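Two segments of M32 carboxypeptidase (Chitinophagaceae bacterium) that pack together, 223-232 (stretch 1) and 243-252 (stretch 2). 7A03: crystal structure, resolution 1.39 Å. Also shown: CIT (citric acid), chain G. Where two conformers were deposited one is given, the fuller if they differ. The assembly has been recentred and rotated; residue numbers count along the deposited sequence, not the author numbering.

Stretch 1 223-232: GYDMSAGRQD
Stretch 2 243-252: NPLDVRVTTR

The two strands run parallel, with axes 4.7 Å apart at closest approach and an 18° angle between their directions. The firm register pairs Q231 with V249 (CA-CA 4.9 Å) and D232 with T250 (CA-CA 4.8 Å).

Stretch 2 enters through a type I turn, N243 to D246, closed by D246 N to N243 O at 3.0 Å; N243 (chi1 p) also accepts L245 N on OD1 at 2.8 Å. Stretch 1 enters likewise, through a type I turn from D225 to A228. L245 (m, t) lays CD2 4.4 Å from A228 CB, a light apolar contact, while A228 CA approaches L245 O at 3.2 Å.

V247 (phi/psi -120/112, chi1 t) begins the ladder: its N donates to A228 O at 2.9 Å and 165°. Its carbonyl turns to a side chain, accepting Y224 OH in a very short 2.5 Å bond near the plane of the ring, whose chi1 is t. G229, fully extended at 180/-180, passes V247 O with its CA at 3.1 Å; an ideal CB there would lie 2.3 Å from that oxygen, a clash.

R248 (m, t, t) is held in sequence by D246 (chi1 t), NE to OD1 2.8 Å and NH2 to OD2 3.0 Å. R230 (p, t, m) makes the matching salt bridge to D232 (chi1 m), NE to OD2 2.7 Å and NH2 to OD1 2.8 Å. Beside these salt bridges the arginines meet through aliphatic carbon, R230 CG to R248 CD 3.8 Å, and R230 CD lies over one face of the R248 guanidinium.

V249 (-122/155, m) bonds both ways: N to R230 O at 3.0 Å, O from D232 N at 3.1 Å. Its CG2 packs 3.8 Å from Q231 CB. A water donates to V249 O (2.9 Å) and D232 OD2 (2.7 Å).

T250 CA approaches D232 O at 3.0 Å; T251 N closes the ladder on that oxygen, also at 3.0 Å.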

ATOM      1  N   GLY A 223      -5.840  16.297 -10.228  1.00 13.96           N
ATOM      2  CA  GLY A 223      -5.800  15.818 -11.602  1.00 14.43           C
ATOM      3  C   GLY A 223      -6.585  14.534 -11.834  1.00 11.75           C
ATOM      4  O   GLY A 223      -6.464  13.936 -12.904  1.00 14.30           O
ATOM      5  N   TYR A 224      -7.368  14.094 -10.854  1.00 13.17           N
ATOM      6  CA  TYR A 224      -8.174  12.890 -11.024  1.00 10.85           C
ATOM      7  C   TYR A 224      -9.236  13.137 -12.092  1.00 16.12           C
ATOM      8  O   TYR A 224      -9.951  14.147 -12.057  1.00 17.25           O
ATOM      9  CB  TYR A 224      -8.833  12.570  -9.688  1.00 14.51           C
ATOM     10  CG  TYR A 224      -9.649  11.287  -9.600  1.00 12.11           C
ATOM     11  CD1 TYR A 224      -9.209  10.110 -10.176  1.00 13.37           C
ATOM     12  CD2 TYR A 224     -10.846  11.271  -8.893  1.00 14.03           C
ATOM     13  CE1 TYR A 224      -9.967   8.939 -10.061  1.00 13.49           C
ATOM     14  CE2 TYR A 224     -11.594  10.120  -8.771  1.00 15.08           C
ATOM     15  CZ  TYR A 224     -11.148   8.967  -9.364  1.00 12.14           C
ATOM     16  OH  TYR A 224     -11.899   7.819  -9.228  1.00 13.01           O
ATOM     17  N   ASP A 225      -9.312  12.238 -13.070  1.00 14.97           N
ATOM     18  CA  ASP A 225     -10.234  12.403 -14.196  1.00 13.26           C
ATOM     19  C   ASP A 225     -11.553  11.760 -13.787  1.00 14.41           C
ATOM     20  O   ASP A 225     -11.681  10.530 -13.771  1.00 13.04           O
ATOM     21  CB  ASP A 225      -9.635  11.762 -15.446  1.00 13.99           C
ATOM     22  CG  ASP A 225     -10.542  11.875 -16.670  1.00 15.20           C
ATOM     23  OD1 ASP A 225     -11.665  12.401 -16.544  1.00 18.04           O
ATOM     24  OD2 ASP A 225     -10.105  11.433 -17.757  1.00 17.77           O
ATOM     25  N   MET A 226     -12.539  12.576 -13.424  0.57 13.92           N
ATOM     26  CA  MET A 226     -13.805  12.029 -12.969  0.57 14.15           C
ATOM     27  C   MET A 226     -14.774  11.702 -14.105  0.57 15.53           C
ATOM     28  O   MET A 226     -15.941  11.400 -13.834  0.57 17.38           O
ATOM     29  CB  MET A 226     -14.414  12.891 -11.855  0.57 19.54           C
ATOM     30  CG  MET A 226     -13.838  12.489 -10.507  0.57 22.57           C
ATOM     31  SD  MET A 226     -14.298  13.486  -9.084  0.57 28.01           S
ATOM     32  CE  MET A 226     -12.957  14.674  -9.084  0.57 20.96           C
ATOM     33  N   SER A 227     -14.315  11.754 -15.362  1.00 12.75           N
ATOM     34  CA  SER A 227     -14.994  11.045 -16.448  1.00 14.90           C
ATOM     35  C   SER A 227     -14.415   9.649 -16.657  1.00 15.79           C
ATOM     36  O   SER A 227     -14.931   8.883 -17.475  1.00 14.57           O
ATOM     37  CB  SER A 227     -14.934  11.827 -17.762  1.00 18.78           C
ATOM     38  OG  SER A 227     -15.468  13.131 -17.617  1.00 25.02           O
ATOM     39  N   ALA A 228     -13.361   9.295 -15.916  1.00 12.52           N
ATOM     40  CA  ALA A 228     -12.708   7.992 -15.951  1.00 12.67           C
ATOM     41  C   ALA A 228     -12.586   7.432 -14.542  1.00 11.39           C
ATOM     42  O   ALA A 228     -11.665   6.653 -14.240  1.00 11.88           O
ATOM     43  CB  ALA A 228     -11.339   8.093 -16.619  1.00 13.22           C
ATOM     44  N   GLY A 229     -13.497   7.837 -13.674  1.00 12.08           N
ATOM     45  CA  GLY A 229     -13.473   7.424 -12.287  1.00 11.63           C
ATOM     46  C   GLY A 229     -14.631   8.056 -11.562  1.00 12.78           C
ATOM     47  O   GLY A 229     -15.443   8.790 -12.149  1.00 16.16           O
ATOM     48  N   ARG A 230     -14.703   7.748 -10.277  1.00 13.64           N
ATOM     49  CA  ARG A 230     -15.741   8.263  -9.398  1.00 13.27           C
ATOM     50  C   ARG A 230     -15.362   7.893  -7.977  1.00 11.25           C
ATOM     51  O   ARG A 230     -14.519   7.011  -7.748  1.00 12.96           O
ATOM     52  CB  ARG A 230     -17.126   7.678  -9.753  1.00 11.77           C
ATOM     53  CG  ARG A 230     -17.203   6.152  -9.661  1.00 12.85           C
ATOM     54  CD  ARG A 230     -18.688   5.640  -9.766  1.00 14.16           C
ATOM     55  NE  ARG A 230     -19.468   6.100  -8.619  1.00 12.71           N
ATOM     56  CZ  ARG A 230     -20.350   7.097  -8.665  1.00 15.32           C
ATOM     57  NH1 ARG A 230     -20.621   7.700  -9.820  1.00 18.52           N
ATOM     58  NH2 ARG A 230     -20.975   7.456  -7.557  1.00 15.41           N
ATOM     59  N   GLN A 231     -15.994   8.569  -7.027  1.00 12.38           N
ATOM     60  CA  GLN A 231     -15.820   8.311  -5.609  1.00 11.67           C
ATOM     61  C   GLN A 231     -17.137   7.857  -4.998  1.00 12.12           C
ATOM     62  O   GLN A 231     -18.207   8.390  -5.337  1.00 13.91           O
ATOM     63  CB  GLN A 231     -15.330   9.555  -4.844  1.00 11.57           C
ATOM     64  CG  GLN A 231     -15.113   9.280  -3.353  1.00 13.30           C
ATOM     65  CD  GLN A 231     -14.513  10.456  -2.597  1.00 16.01           C
ATOM     66  OE1 GLN A 231     -15.216  11.428  -2.274  1.00 18.12           O
ATOM     67  NE2 GLN A 231     -13.236  10.354  -2.266  1.00 10.15           N
ATOM     68  N   ASP A 232     -17.040   6.917  -4.062  1.00 13.31           N
ATOM     69  CA  ASP A 232     -18.173   6.429  -3.290  1.00 11.58           C
ATOM     70  C   ASP A 232     -17.719   6.239  -1.849  1.00 16.32           C
ATOM     71  O   ASP A 232     -16.529   6.343  -1.533  1.00 16.48           O
ATOM     72  CB  ASP A 232     -18.733   5.118  -3.877  1.00 13.08           C
ATOM     73  CG  ASP A 232     -19.298   5.312  -5.270  1.00 12.38           C
ATOM     74  OD1 ASP A 232     -20.472   5.748  -5.366  1.00 16.17           O
ATOM     75  OD2 ASP A 232     -18.566   5.082  -6.261  1.00 13.18           O
ATOM     76  N   ASN A 243      -9.682  -0.816 -15.539  1.00 13.33           N
ATOM     77  CA  ASN A 243      -8.924  -0.414 -16.715  1.00 10.47           C
ATOM     78  C   ASN A 243      -8.498   1.030 -16.442  1.00 12.65           C
ATOM     79  O   ASN A 243      -9.031   1.666 -15.521  1.00 11.54           O
ATOM     80  CB  ASN A 243      -9.763  -0.536 -17.999  1.00 12.38           C
ATOM     81  CG  ASN A 243     -11.028   0.328 -17.956  1.00 12.39           C
ATOM     82  OD1 ASN A 243     -10.989   1.508 -18.276  1.00 12.22           O
ATOM     83  ND2 ASN A 243     -12.159  -0.284 -17.590  1.00 11.44           N
ATOM     84  N   PRO A 244      -7.565   1.592 -17.206  1.00 13.14           N
ATOM     85  CA  PRO A 244      -7.111   2.967 -16.899  1.00 10.72           C
ATOM     86  C   PRO A 244      -8.190   4.031 -17.056  1.00 12.49           C
ATOM     87  O   PRO A 244      -8.027   5.156 -16.540  1.00 12.15           O
ATOM     88  CB  PRO A 244      -5.945   3.178 -17.872  1.00 12.59           C
ATOM     89  CG  PRO A 244      -5.483   1.771 -18.224  1.00 13.53           C
ATOM     90  CD  PRO A 244      -6.750   0.963 -18.260  1.00 11.81           C
ATOM     91  N   LEU A 245      -9.291   3.729 -17.748  1.00 12.89           N
ATOM     92  CA  LEU A 245     -10.386   4.674 -17.941  1.00 13.45           C
ATOM     93  C   LEU A 245     -11.531   4.453 -16.957  1.00 12.59           C
ATOM     94  O   LEU A 245     -12.613   5.040 -17.118  1.00 11.70           O
ATOM     95  CB  LEU A 245     -10.891   4.641 -19.390  1.00 13.62           C
ATOM     96  CG  LEU A 245      -9.800   5.018 -20.403  1.00 16.19           C
ATOM     97  CD1 LEU A 245     -10.259   4.737 -21.822  1.00 19.05           C
ATOM     98  CD2 LEU A 245      -9.413   6.479 -20.267  1.00 16.98           C
ATOM     99  N   ASP A 246     -11.317   3.617 -15.929  1.00 12.82           N
ATOM    100  CA  ASP A 246     -12.375   3.404 -14.944  1.00 10.41           C
ATOM    101  C   ASP A 246     -11.669   3.035 -13.639  1.00 10.70           C
ATOM    102  O   ASP A 246     -11.537   1.857 -13.269  1.00 10.74           O
ATOM    103  CB  ASP A 246     -13.365   2.329 -15.387  1.00 11.53           C
ATOM    104  CG  ASP A 246     -14.614   2.301 -14.540  1.00 12.24           C
ATOM    105  OD1 ASP A 246     -14.662   2.976 -13.505  1.00 11.97           O
ATOM    106  OD2 ASP A 246     -15.570   1.579 -14.922  1.00 12.49           O
ATOM    107  N   VAL A 247     -11.245   4.082 -12.934  1.00 11.26           N
ATOM    108  CA  VAL A 247     -10.444   3.965 -11.724  1.00 11.69           C
ATOM    109  C   VAL A 247     -11.231   4.620 -10.605  1.00 12.12           C
ATOM    110  O   VAL A 247     -11.412   5.843 -10.602  1.00 13.31           O
ATOM    111  CB  VAL A 247      -9.077   4.636 -11.897  1.00 10.53           C
ATOM    112  CG1 VAL A 247      -8.290   4.536 -10.569  1.00 12.92           C
ATOM    113  CG2 VAL A 247      -8.317   4.004 -13.062  1.00 13.82           C
ATOM    114  N   ARG A 248     -11.693   3.822  -9.650  1.00 11.24           N
ATOM    115  CA  ARG A 248     -12.656   4.268  -8.653  1.00 10.67           C
ATOM    116  C   ARG A 248     -12.010   4.306  -7.274  1.00 11.68           C
ATOM    117  O   ARG A 248     -11.163   3.462  -6.944  1.00 11.35           O
ATOM    118  CB  ARG A 248     -13.916   3.378  -8.655  1.00 11.60           C
ATOM    119  CG  ARG A 248     -14.537   3.299 -10.044  1.00 13.07           C
ATOM    120  CD  ARG A 248     -15.902   2.625 -10.035  1.00 11.50           C
ATOM    121  NE  ARG A 248     -16.365   2.414 -11.395  1.00 11.64           N
ATOM    122  CZ  ARG A 248     -17.542   1.882 -11.703  1.00 11.82           C
ATOM    123  NH1 ARG A 248     -18.410   1.590 -10.745  1.00 11.87           N
ATOM    124  NH2 ARG A 248     -17.841   1.673 -12.968  1.00 12.89           N
ATOM    125  N   VAL A 249     -12.395   5.311  -6.487  1.00 12.25           N
ATOM    126  CA  VAL A 249     -11.903   5.468  -5.124  1.00 12.31           C
ATOM    127  C   VAL A 249     -13.069   5.463  -4.152  1.00 12.48           C
ATOM    128  O   VAL A 249     -14.207   5.805  -4.496  1.00 11.90           O
ATOM    129  CB  VAL A 249     -11.065   6.758  -4.964  1.00 13.52           C
ATOM    130  CG1 VAL A 249      -9.862   6.703  -5.863  1.00 15.09           C
ATOM    131  CG2 VAL A 249     -11.911   8.001  -5.250  1.00 14.47           C
ATOM    132  N   THR A 250     -12.787   5.078  -2.918  1.00 11.12           N
ATOM    133  CA  THR A 250     -13.761   5.229  -1.852  1.00 11.84           C
ATOM    134  C   THR A 250     -13.167   6.038  -0.718  1.00 14.25           C
ATOM    135  O   THR A 250     -11.945   6.170  -0.588  1.00 12.92           O
ATOM    136  CB  THR A 250     -14.280   3.872  -1.347  1.00 11.85           C
ATOM    137  OG1 THR A 250     -13.226   3.165  -0.683  1.00 13.44           O
ATOM    138  CG2 THR A 250     -14.771   3.019  -2.521  1.00 12.56           C
ATOM    139  N   THR A 251     -14.047   6.607   0.094  1.00 14.28           N
ATOM    140  CA  THR A 251     -13.611   7.325   1.270  1.00 13.05           C
ATOM    141  C   THR A 251     -14.624   7.079   2.369  1.00 15.02           C
ATOM    142  O   THR A 251     -15.649   6.421   2.162  1.00 15.50           O
ATOM    143  CB  THR A 251     -13.362   8.805   0.961  1.00 15.37           C
ATOM    144  OG1 THR A 251     -12.684   9.412   2.074  1.00 15.37           O
ATOM    145  CG2 THR A 251     -14.680   9.541   0.696  1.00 17.09           C
ATOM    146  N   ARG A 252     -14.327   7.608   3.547  1.00 14.91           N
ATOM    147  CA  ARG A 252     -15.229   7.551   4.678  1.00 17.36           C
ATOM    148  C   ARG A 252     -15.182   8.906   5.360  1.00 18.03           C
ATOM    149  O   ARG A 252     -14.136   9.561   5.400  1.00 18.09           O
ATOM    150  CB  ARG A 252     -14.803   6.465   5.676  1.00 19.38           C
ATOM    151  CG  ARG A 252     -13.317   6.468   5.958  1.00 31.42           C
ATOM    152  CD  ARG A 252     -12.937   5.482   7.048  1.00 39.75           C
ATOM    153  NE  ARG A 252     -11.571   5.712   7.511  1.00 43.98           N
ATOM    154  CZ  ARG A 252     -11.177   5.568   8.773  1.00 57.97           C
ATOM    155  NH1 ARG A 252     -12.049   5.195   9.703  1.00 62.45           N
ATOM    156  NH2 ARG A 252      -9.915   5.802   9.107  1.00 59.67           N
TER
HETATM  157  C1  CIT G 605     -18.754  11.219  -7.507  1.00 30.16           C
HETATM  158  O1  CIT G 605     -19.379  10.575  -6.636  1.00 30.70           O
HETATM  159  O2  CIT G 605     -17.746  10.699  -8.039  1.00 24.89           O
HETATM  160  C2  CIT G 605     -19.223  12.600  -7.906  1.00 35.25           C
HETATM  161  O   HOH W   1     -10.989   8.689  -1.879  1.00 15.08           O
HETATM  162  O   HOH W   2     -16.007   4.169  -6.057  1.00 12.94           O